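Local coordinates for protein EvdMO1 (Micromonospora carbonacea, PDB 5T39) that probably transfers a methyl group from S-adenosylmethionine to a sugar unit during everninomicin biosynthesis, as the methyltransferase domain of a fused methyltransferase-oxidase, at residues Glu35-Gly40 / Glu115-Val120; Asp64-Phe69 / Thr90-Arg95. All blocks are in the same frame, centred on the assembly; numbering follows the deposited sequence.

Interaction 1: Glu35-Gly40 / Glu115-Val120; sequences EPWVNG and EFVMEV
The irregular loop that carries W37 meets F116 and V117 on a regular helical stretch of helix 108-121, part of the Rossmann-like methyltransferase fold. The loop includes a cis peptide bond before P36. In the helix, E119 N and V120 N are bonded to the carbonyls of E115 and F116. No hydrogen bond joins the two segments. The contact lays the N-terminal part of the chain on the helix. It is small and apolar. The CB of W37 points toward the helix, and CG stands anti to the carbonyl carbon of W37 (chi1 -68°). The benzo end of the indole leads. W37 CH2 lies 3.8 Å from F116 CD2, and the side chains cross at about a right angle. The two rings meet edge to edge. The indole NE1 is bonded to A31 O of helix 24-33, which helps hold the ring's rotation. F41 also meets both rings. Replacing W37 by an alanine would probably open a gap beside F116 and V117 and leave A31 O without its indole donor. Over one face of the F116 ring, offset toward the rim, rests CG2 of V120. CG2 of V117 meets the indole edge, 3.9 Å from W37 CH2.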
ATOM      1  N   GLU A  35     -20.016  -5.463   4.005  1.00  9.37           N
ATOM      2  CA  GLU A  35     -19.406  -6.154   5.137  1.00  8.99           C
ATOM      3  C   GLU A  35     -18.973  -7.557   4.720  1.00  9.68           C
ATOM      4  O   GLU A  35     -19.635  -8.197   3.898  1.00 11.41           O
ATOM      5  CB  GLU A  35     -20.382  -6.242   6.307  1.00  9.30           C
ATOM      6  CG  GLU A  35     -20.742  -4.877   6.882  1.00 10.04           C
ATOM      7  CD  GLU A  35     -21.271  -4.916   8.300  1.00 12.15           C
ATOM      8  OE1 GLU A  35     -22.469  -4.600   8.475  1.00 15.20           O
ATOM      9  OE2 GLU A  35     -20.491  -5.193   9.238  1.00 12.49           O
ATOM     10  N   PRO A  36     -17.896  -8.095   5.311  1.00  8.77           N
ATOM     11  CA  PRO A  36     -17.128  -7.513   6.416  1.00  8.37           C
ATOM     12  C   PRO A  36     -16.038  -6.550   5.951  1.00  8.66           C
ATOM     13  O   PRO A  36     -15.273  -6.855   5.025  1.00 10.46           O
ATOM     14  CB  PRO A  36     -16.487  -8.739   7.075  1.00  9.05           C
ATOM     15  CG  PRO A  36     -16.306  -9.705   5.934  1.00  9.90           C
ATOM     16  CD  PRO A  36     -17.521  -9.498   5.062  1.00  9.96           C
ATOM     17  N   TRP A  37     -15.947  -5.417   6.637  1.00  8.03           N
ATOM     18  CA  TRP A  37     -14.863  -4.472   6.440  1.00  8.13           C
ATOM     19  C   TRP A  37     -13.645  -4.861   7.266  1.00  8.63           C
ATOM     20  O   TRP A  37     -13.750  -5.499   8.320  1.00  9.55           O
ATOM     21  CB  TRP A  37     -15.295  -3.067   6.862  1.00  8.38           C
ATOM     22  CG  TRP A  37     -16.349  -2.444   5.977  1.00  8.28           C
ATOM     23  CD1 TRP A  37     -17.665  -2.816   5.848  1.00  8.58           C
ATOM     24  CD2 TRP A  37     -16.166  -1.321   5.115  1.00  7.79           C
ATOM     25  NE1 TRP A  37     -18.297  -1.996   4.945  1.00  8.25           N
ATOM     26  CE2 TRP A  37     -17.402  -1.063   4.491  1.00  8.14           C
ATOM     27  CE3 TRP A  37     -15.076  -0.494   4.823  1.00  8.25           C
ATOM     28  CZ2 TRP A  37     -17.561  -0.036   3.579  1.00  8.64           C
ATOM     29  CZ3 TRP A  37     -15.241   0.524   3.935  1.00  8.89           C
ATOM     30  CH2 TRP A  37     -16.465   0.743   3.308  1.00  8.85           C
ATOM     31  N   VAL A  38     -12.481  -4.422   6.792  1.00  8.86           N
ATOM     32  CA  VAL A  38     -11.222  -4.603   7.507  1.00  9.61           C
ATOM     33  C   VAL A  38     -10.992  -3.473   8.487  1.00 10.09           C
ATOM     34  O   VAL A  38     -10.585  -3.700   9.628  1.00 11.45           O
ATOM     35  CB  VAL A  38     -10.053  -4.721   6.507  1.00 10.22           C
ATOM     36  CG1 VAL A  38      -8.707  -4.766   7.235  1.00 11.08           C
ATOM     37  CG2 VAL A  38     -10.231  -5.938   5.640  1.00 11.03           C
ATOM     38  N   ASN A  39     -11.209  -2.235   8.062  1.00 10.62           N
ATOM     39  CA  ASN A  39     -10.962  -1.111   8.949  1.00 12.22           C
ATOM     40  C   ASN A  39     -12.215  -0.360   9.318  1.00 11.52           C
ATOM     41  O   ASN A  39     -12.120   0.669   9.987  1.00 13.45           O
ATOM     42  CB  ASN A  39      -9.927  -0.166   8.355  1.00 15.10           C
ATOM     43  CG  ASN A  39      -8.549  -0.785   8.297  1.00 17.89           C
ATOM     44  OD1 ASN A  39      -8.133  -1.500   9.214  1.00 19.71           O
ATOM     45  ND2 ASN A  39      -7.840  -0.524   7.214  1.00 19.59           N
ATOM     46  N   GLY A  40     -13.370  -0.883   8.962  1.00 10.90           N
ATOM     47  CA  GLY A  40     -14.629  -0.282   9.332  1.00 10.82           C
ATOM     48  C   GLY A  40     -14.944   0.899   8.443  1.00 10.61           C
ATOM     49  O   GLY A  40     -14.163   1.283   7.568  1.00 11.48           O
ATOM     50  N   GLU A 115     -13.957   1.875  -3.708  1.00  8.12           N
ATOM     51  CA  GLU A 115     -14.732   2.655  -4.675  1.00  8.68           C
ATOM     52  C   GLU A 115     -15.915   3.334  -3.999  1.00  8.85           C
ATOM     53  O   GLU A 115     -16.228   4.489  -4.293  1.00  9.81           O
ATOM     54  CB  GLU A 115     -15.217   1.750  -5.810  1.00  9.54           C
ATOM     55  CG  GLU A 115     -14.114   1.303  -6.752  1.00 10.61           C
ATOM     56  CD  GLU A 115     -14.560   0.276  -7.777  1.00 13.13           C
ATOM     57  OE1 GLU A 115     -15.373  -0.611  -7.451  1.00 14.23           O
ATOM     58  OE2 GLU A 115     -14.078   0.343  -8.925  1.00 15.96           O
ATOM     59  N   PHE A 116     -16.586   2.632  -3.088  1.00  8.72           N
ATOM     60  CA  PHE A 116     -17.679   3.225  -2.325  1.00  8.82           C
ATOM     61  C   PHE A 116     -17.179   4.402  -1.492  1.00  8.87           C
ATOM     62  O   PHE A 116     -17.797   5.470  -1.472  1.00  9.40           O
ATOM     63  CB  PHE A 116     -18.295   2.125  -1.458  1.00  8.63           C
ATOM     64  CG  PHE A 116     -19.220   2.600  -0.374  1.00  8.70           C
ATOM     65  CD1 PHE A 116     -20.447   3.170  -0.671  1.00  9.36           C
ATOM     66  CD2 PHE A 116     -18.876   2.427   0.953  1.00  9.83           C
ATOM     67  CE1 PHE A 116     -21.312   3.547   0.352  1.00  9.34           C
ATOM     68  CE2 PHE A 116     -19.726   2.797   1.967  1.00 10.31           C
ATOM     69  CZ  PHE A 116     -20.939   3.360   1.673  1.00  9.77           C
ATOM     70  N   VAL A 117     -16.046   4.226  -0.804  1.00  8.70           N
ATOM     71  CA  VAL A 117     -15.479   5.310  -0.006  1.00  9.44           C
ATOM     72  C   VAL A 117     -15.253   6.548  -0.869  1.00  9.44           C
ATOM     73  O   VAL A 117     -15.596   7.675  -0.483  1.00 10.09           O
ATOM     74  CB  VAL A 117     -14.189   4.833   0.691  1.00  9.85           C
ATOM     75  CG1 VAL A 117     -13.424   5.994   1.329  1.00 10.72           C
ATOM     76  CG2 VAL A 117     -14.519   3.766   1.730  1.00 10.20           C
ATOM     77  N   MET A 118     -14.661   6.365  -2.054  1.00  9.41           N
ATOM     78  CA  MET A 118     -14.385   7.521  -2.904  1.00 10.26           C
ATOM     79  C   MET A 118     -15.670   8.194  -3.356  1.00 10.93           C
ATOM     80  O   MET A 118     -15.715   9.419  -3.487  1.00 12.21           O
ATOM     81  CB  MET A 118     -13.566   7.142  -4.133  1.00 11.34           C
ATOM     82  CG  MET A 118     -12.228   6.553  -3.817  1.00 12.05           C
ATOM     83  SD  MET A 118     -11.215   7.472  -2.631  1.00 12.99           S
ATOM     84  CE  MET A 118     -10.568   6.057  -1.746  1.00 14.36           C
ATOM     85  N   GLU A 119     -16.699   7.408  -3.660  1.00 10.20           N
ATOM     86  CA  GLU A 119     -17.964   7.997  -4.077  0.68 10.76           C
ATOM     87  C   GLU A 119     -18.613   8.774  -2.937  1.00 10.51           C
ATOM     88  O   GLU A 119     -19.098   9.892  -3.141  1.00 11.76           O
ATOM     89  CB  GLU A 119     -18.908   6.924  -4.617  0.68 12.02           C
ATOM     90  CG  GLU A 119     -20.176   7.555  -5.158  0.68 13.67           C
ATOM     91  CD  GLU A 119     -21.104   6.606  -5.873  0.68 14.95           C
ATOM     92  OE1 GLU A 119     -20.861   5.391  -5.874  0.68 15.13           O
ATOM     93  OE2 GLU A 119     -22.109   7.092  -6.428  0.68 16.33           O
ATOM     94  N   VAL A 120     -18.618   8.213  -1.725  1.00  9.73           N
ATOM     95  CA  VAL A 120     -19.224   8.905  -0.589  1.00 10.01           C
ATOM     96  C   VAL A 120     -18.528  10.234  -0.343  1.00 10.78           C
ATOM     97  O   VAL A 120     -19.175  11.235  -0.023  1.00 11.71           O
ATOM     98  CB  VAL A 120     -19.189   8.008   0.662  1.00 10.22           C
ATOM     99  CG1 VAL A 120     -19.604   8.778   1.903  1.00 11.86           C
ATOM    100  CG2 VAL A 120     -20.058   6.791   0.480  1.00 11.17           C
TER

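Interaction 2: Asp64-Phe69 / Thr90-Arg95; sequences DRARAF and TLALAR. With SAH (S-adenosyl-L-homocysteine), chain B.
Two helices of the Rossmann-like fold pack together here beside the S-adenosylhomocysteine pocket. A66 and F69 of helix 62-72 meet A92 and L93 of helix 88-94. The axes of the two short segments approach to 8.8 Å and cross at -52°. The helices come near each other at A66 and L93, whose CA atoms are 5.4 Å apart. A66 CB points at the other helix and lies 4.0 Å from A92 CB. A66 CB is also 3.9 Å from A92 O. The alanines leave little bulk between the backbones. L93 CD2 lies 4.1 Å from A66 CB and 3.8 Å from F69 CD2. F69 and L93 cross at about a right angle, and both also touch L148 of strand 146-150. R65 turns to the ligand instead. Its chain runs extended, then bends at chi3 (-77°), which brings the guanidinium to the ligand carboxylate. R65 NH1 donates to OXT of the ligand at 3.0 Å, with an N-H...O angle of 147°. OXT lies at the guanidinium edge, near its plane. D89 forms a salt bridge with the same NH1 and probably steadies it. Helices packed on a central sheet beside the ligand pocket fit the Rossmann-like fold of SAM-dependent methyltransferases.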
ATOM      1  N   ASP A  64      -1.715  11.074   9.113  1.00 17.09           N
ATOM      2  CA  ASP A  64      -0.309  11.173   9.497  1.00 17.92           C
ATOM      3  C   ASP A  64       0.603  10.576   8.428  1.00 15.65           C
ATOM      4  O   ASP A  64       1.684  11.112   8.147  1.00 15.60           O
ATOM      5  CB  ASP A  64      -0.077  10.481  10.843  1.00 21.00           C
ATOM      6  CG  ASP A  64      -0.808  11.162  11.994  1.00 24.44           C
ATOM      7  OD1 ASP A  64      -1.198  12.339  11.854  1.00 25.84           O
ATOM      8  OD2 ASP A  64      -0.989  10.514  13.048  1.00 26.51           O
ATOM      9  N   ARG A  65       0.188   9.467   7.814  1.00 13.98           N
ATOM     10  CA  ARG A  65       0.989   8.884   6.744  1.00 12.41           C
ATOM     11  C   ARG A  65       1.075   9.829   5.552  1.00 11.96           C
ATOM     12  O   ARG A  65       2.145  10.001   4.959  1.00 11.62           O
ATOM     13  CB  ARG A  65       0.403   7.532   6.326  1.00 11.81           C
ATOM     14  CG  ARG A  65       1.120   6.878   5.161  1.00 11.68           C
ATOM     15  CD  ARG A  65       0.614   5.470   4.924  1.00 11.64           C
ATOM     16  NE  ARG A  65       1.164   4.558   5.909  1.00 11.69           N
ATOM     17  CZ  ARG A  65       0.786   3.294   6.047  1.00 11.86           C
ATOM     18  NH1 ARG A  65      -0.181   2.811   5.290  1.00 11.92           N
ATOM     19  NH2 ARG A  65       1.373   2.518   6.945  1.00 12.90           N
ATOM     20  N   ALA A  66      -0.051  10.432   5.176  1.00 12.28           N
ATOM     21  CA  ALA A  66      -0.037  11.374   4.064  1.00 12.19           C
ATOM     22  C   ALA A  66       0.868  12.560   4.364  1.00 12.35           C
ATOM     23  O   ALA A  66       1.599  13.027   3.484  1.00 12.24           O
ATOM     24  CB  ALA A  66      -1.457  11.835   3.751  1.00 13.12           C
ATOM     25  N   ARG A  67       0.853  13.047   5.606  1.00 13.59           N
ATOM     26  CA  ARG A  67       1.739  14.146   5.974  0.58 14.21           C
ATOM     27  C   ARG A  67       3.195  13.747   5.775  1.00 13.25           C
ATOM     28  O   ARG A  67       3.991  14.507   5.212  1.00 13.30           O
ATOM     29  CB  ARG A  67       1.484  14.554   7.427  0.58 15.94           C
ATOM     30  CG  ARG A  67       2.429  15.642   7.991  0.58 18.01           C
ATOM     31  CD  ARG A  67       2.495  15.609   9.522  0.58 21.23           C
ATOM     32  NE  ARG A  67       2.594  14.235  10.008  0.58 23.50           N
ATOM     33  CZ  ARG A  67       3.698  13.494   9.968  0.58 24.73           C
ATOM     34  NH1 ARG A  67       4.830  13.988   9.483  0.58 25.56           N
ATOM     35  NH2 ARG A  67       3.668  12.247  10.416  0.58 24.58           N
ATOM     36  N   ALA A  68       3.567  12.557   6.244  1.00 12.64           N
ATOM     37  CA  ALA A  68       4.945  12.111   6.078  1.00 12.30           C
ATOM     38  C   ALA A  68       5.288  11.925   4.608  1.00 10.91           C
ATOM     39  O   ALA A  68       6.397  12.255   4.173  1.00 11.31           O
ATOM     40  CB  ALA A  68       5.191  10.825   6.864  1.00 13.21           C
ATOM     41  N   PHE A  69       4.347  11.393   3.828  1.00 10.55           N
ATOM     42  CA  PHE A  69       4.574  11.179   2.403  1.00 10.21           C
ATOM     43  C   PHE A  69       4.867  12.500   1.700  1.00 10.00           C
ATOM     44  O   PHE A  69       5.812  12.603   0.911  1.00 10.48           O
ATOM     45  CB  PHE A  69       3.342  10.500   1.806  1.00  9.65           C
ATOM     46  CG  PHE A  69       3.490  10.133   0.361  1.00  9.30           C
ATOM     47  CD1 PHE A  69       4.005   8.898   0.002  1.00  9.76           C
ATOM     48  CD2 PHE A  69       3.092  11.001  -0.629  1.00 10.65           C
ATOM     49  CE1 PHE A  69       4.133   8.546  -1.313  1.00 10.30           C
ATOM     50  CE2 PHE A  69       3.211  10.650  -1.943  1.00 11.32           C
ATOM     51  CZ  PHE A  69       3.728   9.419  -2.290  1.00 10.78           C
ATOM     52  N   THR A  90      -5.553   6.342   0.201  1.00 11.14           N
ATOM     53  CA  THR A  90      -5.861   6.986  -1.070  1.00 11.80           C
ATOM     54  C   THR A  90      -6.609   8.285  -0.823  1.00 11.97           C
ATOM     55  O   THR A  90      -6.276   9.339  -1.381  1.00 12.38           O
ATOM     56  CB  THR A  90      -6.743   6.053  -1.915  1.00 12.55           C
ATOM     57  OG1 THR A  90      -6.512   4.672  -1.597  1.00 12.28           O
ATOM     58  CG2 THR A  90      -6.513   6.320  -3.386  1.00 13.18           C
ATOM     59  N   LEU A  91      -7.627   8.220   0.035  1.00 12.11           N
ATOM     60  CA  LEU A  91      -8.417   9.400   0.367  1.00 12.52           C
ATOM     61  C   LEU A  91      -7.559  10.467   1.048  1.00 12.51           C
ATOM     62  O   LEU A  91      -7.637  11.657   0.712  1.00 13.76           O
ATOM     63  CB  LEU A  91      -9.564   8.964   1.273  1.00 13.44           C
ATOM     64  CG  LEU A  91     -10.562  10.043   1.656  1.00 14.60           C
ATOM     65  CD1 LEU A  91     -11.271  10.559   0.432  1.00 15.92           C
ATOM     66  CD2 LEU A  91     -11.535   9.470   2.649  1.00 15.00           C
ATOM     67  N   ALA A  92      -6.732  10.061   2.012  1.00 12.65           N
ATOM     68  CA  ALA A  92      -5.884  11.020   2.709  1.00 13.07           C
ATOM     69  C   ALA A  92      -4.915  11.711   1.756  1.00 12.79           C
ATOM     70  O   ALA A  92      -4.678  12.919   1.866  1.00 14.13           O
ATOM     71  CB  ALA A  92      -5.142  10.329   3.849  1.00 14.07           C
ATOM     72  N   LEU A  93      -4.332  10.958   0.819  1.00 12.47           N
ATOM     73  CA  LEU A  93      -3.425  11.545  -0.163  1.00 12.64           C
ATOM     74  C   LEU A  93      -4.137  12.487  -1.113  1.00 13.49           C
ATOM     75  O   LEU A  93      -3.508  13.398  -1.660  1.00 14.94           O
ATOM     76  CB  LEU A  93      -2.797  10.439  -0.994  1.00 13.32           C
ATOM     77  CG  LEU A  93      -1.800   9.558  -0.258  1.00 14.23           C
ATOM     78  CD1 LEU A  93      -1.500   8.354  -1.129  1.00 15.42           C
ATOM     79  CD2 LEU A  93      -0.527  10.315   0.086  1.00 15.04           C
ATOM     80  N   ALA A  94      -5.423  12.271  -1.346  1.00 14.58           N
ATOM     81  CA  ALA A  94      -6.178  13.040  -2.325  1.00 16.08           C
ATOM     82  C   ALA A  94      -6.745  14.332  -1.764  1.00 18.14           C
ATOM     83  O   ALA A  94      -7.347  15.102  -2.519  1.00 17.52           O
ATOM     84  CB  ALA A  94      -7.324  12.189  -2.873  1.00 16.41           C
ATOM     85  N   ARG A  95      -6.569  14.589  -0.465  1.00 21.97           N
ATOM     86  CA  ARG A  95      -7.172  15.770   0.145  1.00 26.18           C
ATOM     87  C   ARG A  95      -6.727  17.045  -0.558  1.00 27.48           C
ATOM     88  O   ARG A  95      -7.531  17.961  -0.769  1.00 27.41           O
ATOM     89  CB  ARG A  95      -6.822  15.847   1.632  1.00 30.02           C
ATOM     90  CG  ARG A  95      -7.348  14.710   2.500  1.00 33.98           C
ATOM     91  CD  ARG A  95      -8.819  14.402   2.261  1.00 37.37           C
ATOM     92  NE  ARG A  95      -9.372  13.594   3.346  1.00 40.00           N
ATOM     93  CZ  ARG A  95     -10.664  13.335   3.514  1.00 41.83           C
ATOM     94  NH1 ARG A  95     -11.565  13.823   2.667  1.00 42.67           N
ATOM     95  NH2 ARG A  95     -11.059  12.588   4.536  1.00 42.20           N
TER
HETATM   96  N   SAH B 301      -1.646  -0.372   2.000  1.00 10.59           N
HETATM   97  CA  SAH B 301      -2.624  -0.562   3.069  1.00 11.32           C
HETATM   98  CB  SAH B 301      -3.172  -1.979   3.103  1.00 11.06           C
HETATM   99  CG  SAH B 301      -2.112  -3.045   3.362  1.00 10.67           C
HETATM  100  SD  SAH B 301      -2.834  -4.701   3.502  1.00 10.77           S
HETATM  101  C   SAH B 301      -1.987  -0.243   4.407  1.00 13.39           C
HETATM  102  O   SAH B 301      -2.672  -0.216   5.436  1.00 17.21           O
HETATM  103  OXT SAH B 301      -0.777  -0.029   4.453  1.00 12.03           O
HETATM  104  C5' SAH B 301      -2.351  -5.347   1.880  1.00  9.59           C
HETATM  105  C4' SAH B 301      -3.237  -4.885   0.726  1.00  8.83           C
HETATM  106  O4' SAH B 301      -2.576  -5.244  -0.488  1.00  8.86           O
HETATM  107  C3' SAH B 301      -4.604  -5.550   0.717  1.00  8.65           C
HETATM  108  O3' SAH B 301      -5.623  -4.672   0.284  1.00  9.03           O
HETATM  109  C2' SAH B 301      -4.384  -6.692  -0.262  1.00  8.43           C
HETATM  110  O2' SAH B 301      -5.543  -7.237  -0.869  1.00  8.77           O
HETATM  111  C1' SAH B 301      -3.437  -6.049  -1.263  1.00  8.26           C
HETATM  112  N9  SAH B 301      -2.623  -6.989  -2.031  1.00  8.06           N
HETATM  113  C8  SAH B 301      -1.970  -8.101  -1.563  1.00  8.96           C
HETATM  114  N7  SAH B 301      -1.290  -8.692  -2.563  1.00  9.09           N
HETATM  115  C5  SAH B 301      -1.523  -7.956  -3.682  1.00  7.84           C
HETATM  116  C6  SAH B 301      -1.106  -8.092  -5.005  1.00  8.02           C
HETATM  117  N6  SAH B 301      -0.343  -9.093  -5.435  1.00  8.56           N
HETATM  118  N1  SAH B 301      -1.511  -7.154  -5.906  1.00  8.35           N
HETATM  119  C2  SAH B 301      -2.319  -6.126  -5.514  1.00  8.56           C
HETATM  120  N3  SAH B 301      -2.774  -5.961  -4.237  1.00  8.30           N
HETATM  121  C4  SAH B 301      -2.346  -6.884  -3.354  1.00  7.87           C

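In the fold
From the N terminus, the chain runs through helix 24-33 into loop 35-40. It then forms the small hairpin 41-43/46-49 and enters helix 62-72. Strand 78-82 follows, and helix 88-94 then closes the shorter loop of interaction 2. Strand 100-105 leads on to helix 108-121, where interaction 1 closes the longer loop. Interaction 2 is therefore nested inside interaction 1. Their centres are about 17 Å apart, yet the two touch: M118 CE packs 3.8 Å from T90 CB. Helix 108-121 thus meets the N-terminal loop at one contact and helix 88-94 at the other, linking the N-terminal region to the helices around the central sheet.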